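PDB 4YIV: apical membrane antigen AMA1 from Toxoplasma gondii ME49, which takes part in host cell invasion as a microneme protein of the moving junction, the ring formed between the parasite's apical tip and the target cell membrane. Local coordinates for residues N95-F101 / D192-F198; G235-W241 / P320-D326. The contacts are given in a common frame with arbitrary orientation. Residue numbers count along the deposited sequence, not the author numbering.

Contact 1 of 2, residues N95-F101 / D192-F198; sequences NPLPGGF and DLTWYCF. With CD (cadmium ion), chain C.
Two extended loops can interlock by shape with little backbone pairing, and N95-F101 against D192-F198, both within the AMA1 family region, illustrates how. Their end-to-end directions are 27° apart, and they come closest at P96 and T194 (CA-CA 4.7 Å). A cis peptide bond before P96 kinks the first loop so that the proline ring rests on the chain at Y196 (P96 CG to Y196 CB 4.0 Å), and one backbone hydrogen bond, L97 N to T194 O (2.8 Å), fixes the register. L97 (chi1 m, chi2 t) is the chief bump of 95-101: its CD1 lies 3.8 Å from the centroid of the W195 six-membered ring, nearly along the normal, a CH-pi contact. Y196, chi1 p, sets its ring edge against L97 O (CE2 to O 3.1 Å), and a water fills the gap between its OH (2.7 Å) and P98 O and G100 O, both 2.8 Å. F101 points its edge at the face of F198 (centroids 5.2 Å apart, planes at 83°). D192 binds cadmium through OD1 and OD2, and the C197-C184 disulfide holds the second loop. Helix 87-93 touches L97, P98 and T194 through Y90, while strand 65-68 backs F101, Y196 and F198.

Contact 2 of 2, residues G235-W241 / P320-D326; sequences GYRFGVW and PDCLVSD
F238 (chi1 m) lays one face of its ring over P320, whose CG sits 3.9 Å from the centroid in a CH-pi contact, while L323 CD2 meets the ring's edge, 3.8 Å from F238 CD1. The backbone is an antiparallel strand pair with a classic beta bulge: the axes of 236-241 and 322-326 come within 4.4 Å, their directions 151° apart, in a three-stranded sheet centred on 236-242. R237 and V324 form a hydrogen-bonded pair (R237 N to V324 O 2.7 Å, V324 N to R237 O 2.9 Å), flanked by the non-hydrogen-bonded pairs Y236-S325 and F238-L323. At the bulge D321 and C322 both face G239, whose O accepts D321 N (3.1 Å) and C322 N (3.3 Å); G239 N returns a bond to C322 O (3.0 Å). Y236, F238 and L323 share one face, L323 CD1 over the Y236 ring. On the other, R237 makes a salt bridge from NE to D326 OD2 (2.8 Å), and C322 is disulfide-bonded to C246 of strand 245-248, on the far side of the central strand. D321 also touches the N-linked sugar. With chi1 p, the D321 side chain turns back so that OD1 accepts W241 N at 2.6 Å.

Followed from the N terminus, the chain first lays down 95-101 just after helix 87-93, then makes a 90-residue excursion, including strands 159-162 and 167-170, before 192-198 returns to close contact 1 and runs into strand 198-201. Only afterwards does 235-241 begin, and 78 residues later 320-326 closes contact 2 around an intervening part of the chain containing helix 263-272 and strands 300-305 and 311-316. The closures therefore stand in series, neither nested nor crossed. The centres of contact 1 and contact 2 are about 44 Å apart, on opposite sides of the chain's centre. The comparison is instructive: contact 1 joins irregular loops beside strand 65-68, whereas contact 2 makes an edge of a small antiparallel sheet.

Contact 1 of 2, residues N95-F101 / D192-F198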
loop_
_atom_site.group_PDB
_atom_site.type_symbol
_atom_site.label_atom_id
_atom_site.label_comp_id
_atom_site.label_asym_id
_atom_site.label_seq_id
_atom_site.Cartn_x
_atom_site.Cartn_y
_atom_site.Cartn_z
ATOM N N ASN A 95 -16.436 3.981 28.033
ATOM C CA ASN A 95 -16.125 3.083 26.912
ATOM C C ASN A 95 -16.849 3.499 25.628
ATOM O O ASN A 95 -17.964 3.979 25.691
ATOM C CB ASN A 95 -16.510 1.639 27.245
ATOM C CG ASN A 95 -15.555 0.987 28.187
ATOM O OD1 ASN A 95 -14.366 1.279 28.195
ATOM N ND2 ASN A 95 -16.074 0.087 29.001
ATOM N N PRO A 96 -16.235 3.286 24.445
ATOM C CA PRO A 96 -14.889 2.767 24.195
ATOM C C PRO A 96 -13.828 3.864 24.346
ATOM O O PRO A 96 -14.150 5.042 24.557
ATOM C CB PRO A 96 -14.983 2.281 22.744
ATOM C CG PRO A 96 -15.856 3.284 22.091
ATOM C CD PRO A 96 -16.908 3.623 23.173
ATOM N N LEU A 97 -12.571 3.459 24.264
ATOM C CA LEU A 97 -11.465 4.402 24.234
ATOM C C LEU A 97 -11.761 5.491 23.227
ATOM O O LEU A 97 -12.207 5.209 22.109
ATOM C CB LEU A 97 -10.162 3.686 23.871
ATOM C CG LEU A 97 -9.651 2.704 24.919
ATOM C CD1 LEU A 97 -8.726 1.703 24.260
ATOM C CD2 LEU A 97 -8.942 3.443 26.048
ATOM N N PRO A 98 -11.568 6.755 23.623
ATOM C CA PRO A 98 -11.698 7.816 22.637
ATOM C C PRO A 98 -10.350 8.011 21.889
ATOM O O PRO A 98 -9.436 7.185 22.015
ATOM C CB PRO A 98 -12.060 9.039 23.498
ATOM C CG PRO A 98 -11.306 8.785 24.794
ATOM C CD PRO A 98 -11.236 7.274 24.966
ATOM N N GLY A 99 -10.244 9.082 21.123
ATOM C CA GLY A 99 -8.977 9.438 20.485
ATOM C C GLY A 99 -8.675 8.561 19.271
ATOM O O GLY A 99 -9.585 7.995 18.641
ATOM N N GLY A 100 -7.389 8.452 18.928
ATOM C CA GLY A 100 -6.987 7.663 17.775
ATOM C C GLY A 100 -5.745 6.852 18.056
ATOM O O GLY A 100 -5.557 6.317 19.168
ATOM N N PHE A 101 -4.891 6.749 17.040
ATOM C CA PHE A 101 -3.781 5.808 17.051
ATOM C C PHE A 101 -2.437 6.506 17.214
ATOM O O PHE A 101 -1.432 5.836 17.439
ATOM C CB PHE A 101 -3.731 5.005 15.762
ATOM C CG PHE A 101 -4.777 3.919 15.629
ATOM C CD1 PHE A 101 -5.832 3.778 16.516
ATOM C CD2 PHE A 101 -4.683 3.036 14.581
ATOM C CE1 PHE A 101 -6.754 2.756 16.342
ATOM C CE2 PHE A 101 -5.591 2.045 14.392
ATOM C CZ PHE A 101 -6.637 1.892 15.295
ATOM N N ASP A 192 -19.748 -2.492 27.277
ATOM C CA ASP A 192 -18.755 -3.037 28.188
ATOM C C ASP A 192 -17.333 -3.111 27.650
ATOM O O ASP A 192 -16.405 -3.349 28.391
ATOM C CB ASP A 192 -19.097 -4.477 28.498
ATOM C CG ASP A 192 -20.321 -4.623 29.327
ATOM O OD1 ASP A 192 -21.022 -3.628 29.538
ATOM O OD2 ASP A 192 -20.555 -5.749 29.759
ATOM N N LEU A 193 -17.177 -2.977 26.349
ATOM C CA LEU A 193 -15.879 -3.212 25.730
ATOM C C LEU A 193 -15.006 -1.967 25.633
ATOM O O LEU A 193 -15.475 -0.867 25.310
ATOM C CB LEU A 193 -16.070 -3.801 24.330
ATOM C CG LEU A 193 -16.743 -5.169 24.285
ATOM C CD1 LEU A 193 -16.933 -5.608 22.845
ATOM C CD2 LEU A 193 -15.933 -6.203 25.046
ATOM N N THR A 194 -13.713 -2.173 25.873
ATOM C CA THR A 194 -12.752 -1.093 25.855
ATOM C C THR A 194 -12.499 -0.579 24.427
ATOM O O THR A 194 -12.412 0.634 24.202
ATOM C CB THR A 194 -11.400 -1.550 26.501
ATOM O OG1 THR A 194 -11.655 -1.941 27.856
ATOM C CG2 THR A 194 -10.399 -0.419 26.497
ATOM N N TRP A 195 -12.380 -1.498 23.476
ATOM C CA TRP A 195 -12.065 -1.131 22.103
ATOM C C TRP A 195 -13.302 -0.984 21.224
ATOM O O TRP A 195 -14.232 -1.796 21.255
ATOM C CB TRP A 195 -11.129 -2.162 21.477
ATOM C CG TRP A 195 -9.712 -1.985 21.932
ATOM C CD1 TRP A 195 -9.049 -2.688 22.903
ATOM C CD2 TRP A 195 -8.797 -1.017 21.432
ATOM N NE1 TRP A 195 -7.767 -2.204 23.038
ATOM C CE2 TRP A 195 -7.591 -1.173 22.148
ATOM C CE3 TRP A 195 -8.882 -0.021 20.449
ATOM C CZ2 TRP A 195 -6.481 -0.373 21.910
ATOM C CZ3 TRP A 195 -7.769 0.785 20.221
ATOM C CH2 TRP A 195 -6.588 0.594 20.942
ATOM N N TYR A 196 -13.247 0.061 20.419
ATOM C CA TYR A 196 -14.071 0.221 19.231
ATOM C C TYR A 196 -13.495 -0.649 18.114
ATOM O O TYR A 196 -12.307 -0.988 18.103
ATOM C CB TYR A 196 -14.127 1.693 18.804
ATOM C CG TYR A 196 -12.733 2.314 18.725
ATOM C CD1 TYR A 196 -11.919 2.116 17.607
ATOM C CD2 TYR A 196 -12.215 3.029 19.797
ATOM C CE1 TYR A 196 -10.631 2.652 17.557
ATOM C CE2 TYR A 196 -10.925 3.586 19.763
ATOM C CZ TYR A 196 -10.129 3.386 18.642
ATOM O OH TYR A 196 -8.846 3.929 18.642
ATOM N N CYS A 197 -14.360 -1.004 17.177
ATOM C CA CYS A 197 -13.977 -1.770 16.020
ATOM C C CYS A 197 -13.344 -0.813 15.011
ATOM O O CYS A 197 -13.603 0.394 15.026
ATOM C CB CYS A 197 -15.189 -2.477 15.409
ATOM S SG CYS A 197 -15.882 -3.823 16.485
ATOM N N PHE A 198 -12.525 -1.369 14.136
ATOM C CA PHE A 198 -11.867 -0.564 13.108
ATOM C C PHE A 198 -11.368 -1.497 12.034
ATOM O O PHE A 198 -11.198 -2.678 12.272
ATOM C CB PHE A 198 -10.720 0.269 13.696
ATOM C CG PHE A 198 -9.751 -0.521 14.544
ATOM C CD1 PHE A 198 -8.636 -1.119 13.984
ATOM C CD2 PHE A 198 -9.935 -0.616 15.930
ATOM C CE1 PHE A 198 -7.748 -1.850 14.771
ATOM C CE2 PHE A 198 -9.035 -1.321 16.728
ATOM C CZ PHE A 198 -7.938 -1.945 16.146
HETATM CD CD CD C . -22.829 -5.287 30.708
HETATM O O HOH W 1 -14.108 -2.421 29.924
HETATM O O HOH W 2 -7.787 5.443 20.602
#

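Contact 2 of 2, residues G235-W241 / P320-D326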
loop_
_atom_site.group_PDB
_atom_site.type_symbol
_atom_site.label_atom_id
_atom_site.label_comp_id
_atom_site.label_asym_id
_atom_site.label_seq_id
_atom_site.Cartn_x
_atom_site.Cartn_y
_atom_site.Cartn_z
ATOM N N GLY A 235 -3.112 2.589 -19.465
ATOM C CA GLY A 235 -2.964 2.140 -20.846
ATOM C C GLY A 235 -2.432 0.733 -21.049
ATOM O O GLY A 235 -2.072 0.333 -22.161
ATOM N N TYR A 236 -2.395 -0.047 -19.978
ATOM C CA TYR A 236 -1.896 -1.416 -20.063
ATOM C C TYR A 236 -2.687 -2.295 -19.093
ATOM O O TYR A 236 -3.095 -1.803 -18.035
ATOM C CB TYR A 236 -0.412 -1.492 -19.721
ATOM C CG TYR A 236 0.528 -0.840 -20.727
ATOM C CD1 TYR A 236 1.059 -1.560 -21.799
ATOM C CD2 TYR A 236 0.912 0.482 -20.578
ATOM C CE1 TYR A 236 1.938 -0.954 -22.708
ATOM C CE2 TYR A 236 1.785 1.086 -21.473
ATOM C CZ TYR A 236 2.291 0.369 -22.535
ATOM O OH TYR A 236 3.153 0.992 -23.411
ATOM N N ARG A 237 -2.911 -3.553 -19.491
ATOM C CA ARG A 237 -3.423 -4.625 -18.615
ATOM C C ARG A 237 -2.294 -5.487 -18.123
ATOM O O ARG A 237 -1.437 -5.908 -18.912
ATOM C CB ARG A 237 -4.403 -5.526 -19.352
ATOM C CG ARG A 237 -5.579 -4.841 -19.933
ATOM C CD ARG A 237 -6.442 -5.866 -20.688
ATOM N NE ARG A 237 -7.629 -5.258 -21.276
ATOM C CZ ARG A 237 -8.644 -5.942 -21.777
ATOM N NH1 ARG A 237 -9.672 -5.290 -22.284
ATOM N NH2 ARG A 237 -8.640 -7.269 -21.735
ATOM N N PHE A 238 -2.289 -5.765 -16.821
ATOM C CA PHE A 238 -1.356 -6.708 -16.260
ATOM C C PHE A 238 -1.588 -8.061 -16.932
ATOM O O PHE A 238 -2.720 -8.399 -17.277
ATOM C CB PHE A 238 -1.548 -6.859 -14.740
ATOM C CG PHE A 238 -1.004 -5.737 -13.915
ATOM C CD1 PHE A 238 0.145 -5.054 -14.276
ATOM C CD2 PHE A 238 -1.642 -5.389 -12.728
ATOM C CE1 PHE A 238 0.647 -4.048 -13.471
ATOM C CE2 PHE A 238 -1.143 -4.363 -11.917
ATOM C CZ PHE A 238 -0.005 -3.704 -12.280
ATOM N N GLY A 239 -0.519 -8.824 -17.096
ATOM C CA GLY A 239 -0.618 -10.148 -17.672
ATOM C C GLY A 239 0.510 -11.066 -17.267
ATOM O O GLY A 239 1.461 -10.660 -16.592
ATOM N N VAL A 240 0.397 -12.323 -17.700
ATOM C CA VAL A 240 1.406 -13.340 -17.434
ATOM C C VAL A 240 1.854 -14.011 -18.739
ATOM O O VAL A 240 1.035 -14.327 -19.602
ATOM C CB VAL A 240 0.884 -14.424 -16.476
ATOM C CG1 VAL A 240 0.471 -13.790 -15.145
ATOM C CG2 VAL A 240 -0.292 -15.137 -17.097
ATOM N N TRP A 241 3.152 -14.236 -18.859
ATOM C CA TRP A 241 3.707 -14.816 -20.078
ATOM C C TRP A 241 3.456 -16.320 -20.091
ATOM O O TRP A 241 3.986 -17.053 -19.252
ATOM C CB TRP A 241 5.204 -14.521 -20.181
ATOM C CG TRP A 241 5.781 -14.844 -21.544
ATOM C CD1 TRP A 241 6.592 -15.904 -21.869
ATOM C CD2 TRP A 241 5.581 -14.108 -22.756
ATOM N NE1 TRP A 241 6.903 -15.866 -23.206
ATOM C CE2 TRP A 241 6.296 -14.775 -23.774
ATOM C CE3 TRP A 241 4.868 -12.947 -23.083
ATOM C CZ2 TRP A 241 6.322 -14.316 -25.087
ATOM C CZ3 TRP A 241 4.893 -12.492 -24.391
ATOM C CH2 TRP A 241 5.614 -13.177 -25.376
ATOM N N PRO A 320 2.359 -9.870 -12.126
ATOM C CA PRO A 320 2.523 -9.707 -13.575
ATOM C C PRO A 320 3.990 -9.811 -14.041
ATOM O O PRO A 320 4.942 -9.390 -13.361
ATOM C CB PRO A 320 1.953 -8.303 -13.833
ATOM C CG PRO A 320 2.007 -7.609 -12.565
ATOM C CD PRO A 320 1.885 -8.637 -11.474
ATOM N N ASP A 321 4.172 -10.406 -15.217
ATOM C CA ASP A 321 5.507 -10.458 -15.808
ATOM C C ASP A 321 5.461 -10.010 -17.261
ATOM O O ASP A 321 6.463 -10.072 -17.966
ATOM C CB ASP A 321 6.134 -11.865 -15.654
ATOM C CG ASP A 321 5.414 -12.947 -16.434
ATOM O OD1 ASP A 321 4.537 -12.651 -17.277
ATOM O OD2 ASP A 321 5.746 -14.122 -16.187
ATOM N N CYS A 322 4.300 -9.525 -17.694
ATOM C CA CYS A 322 4.184 -8.833 -18.962
ATOM C C CYS A 322 2.953 -7.923 -18.922
ATOM O O CYS A 322 2.199 -7.899 -17.938
ATOM C CB CYS A 322 4.101 -9.823 -20.134
ATOM S SG CYS A 322 2.691 -10.985 -20.098
ATOM N N LEU A 323 2.774 -7.168 -19.996
ATOM C CA LEU A 323 1.684 -6.223 -20.130
ATOM C C LEU A 323 1.037 -6.368 -21.474
ATOM O O LEU A 323 1.692 -6.707 -22.461
ATOM C CB LEU A 323 2.172 -4.778 -19.989
ATOM C CG LEU A 323 2.910 -4.378 -18.720
ATOM C CD1 LEU A 323 3.470 -2.960 -18.844
ATOM C CD2 LEU A 323 1.947 -4.506 -17.550
ATOM N N VAL A 324 -0.242 -6.058 -21.513
ATOM C CA VAL A 324 -0.998 -6.035 -22.746
ATOM C C VAL A 324 -1.495 -4.619 -22.925
ATOM O O VAL A 324 -2.108 -4.063 -22.017
ATOM C CB VAL A 324 -2.171 -7.048 -22.707
ATOM C CG1 VAL A 324 -3.191 -6.803 -23.838
ATOM C CG2 VAL A 324 -1.624 -8.463 -22.735
ATOM N N SER A 325 -1.227 -4.025 -24.094
ATOM C CA SER A 325 -1.687 -2.663 -24.394
ATOM C C SER A 325 -3.194 -2.572 -24.473
ATOM O O SER A 325 -3.844 -3.418 -25.075
ATOM C CB SER A 325 -1.085 -2.176 -25.721
ATOM O OG SER A 325 0.262 -2.573 -25.808
ATOM N N ASP A 326 -3.747 -1.510 -23.902
ATOM C CA ASP A 326 -5.179 -1.263 -23.955
ATOM C C ASP A 326 -5.399 0.154 -23.477
ATOM O O ASP A 326 -5.305 0.435 -22.293
ATOM C CB ASP A 326 -5.953 -2.255 -23.083
ATOM C CG ASP A 326 -7.450 -1.958 -23.029
ATOM O OD1 ASP A 326 -7.905 -1.002 -23.707
ATOM O OD2 ASP A 326 -8.189 -2.670 -22.300
#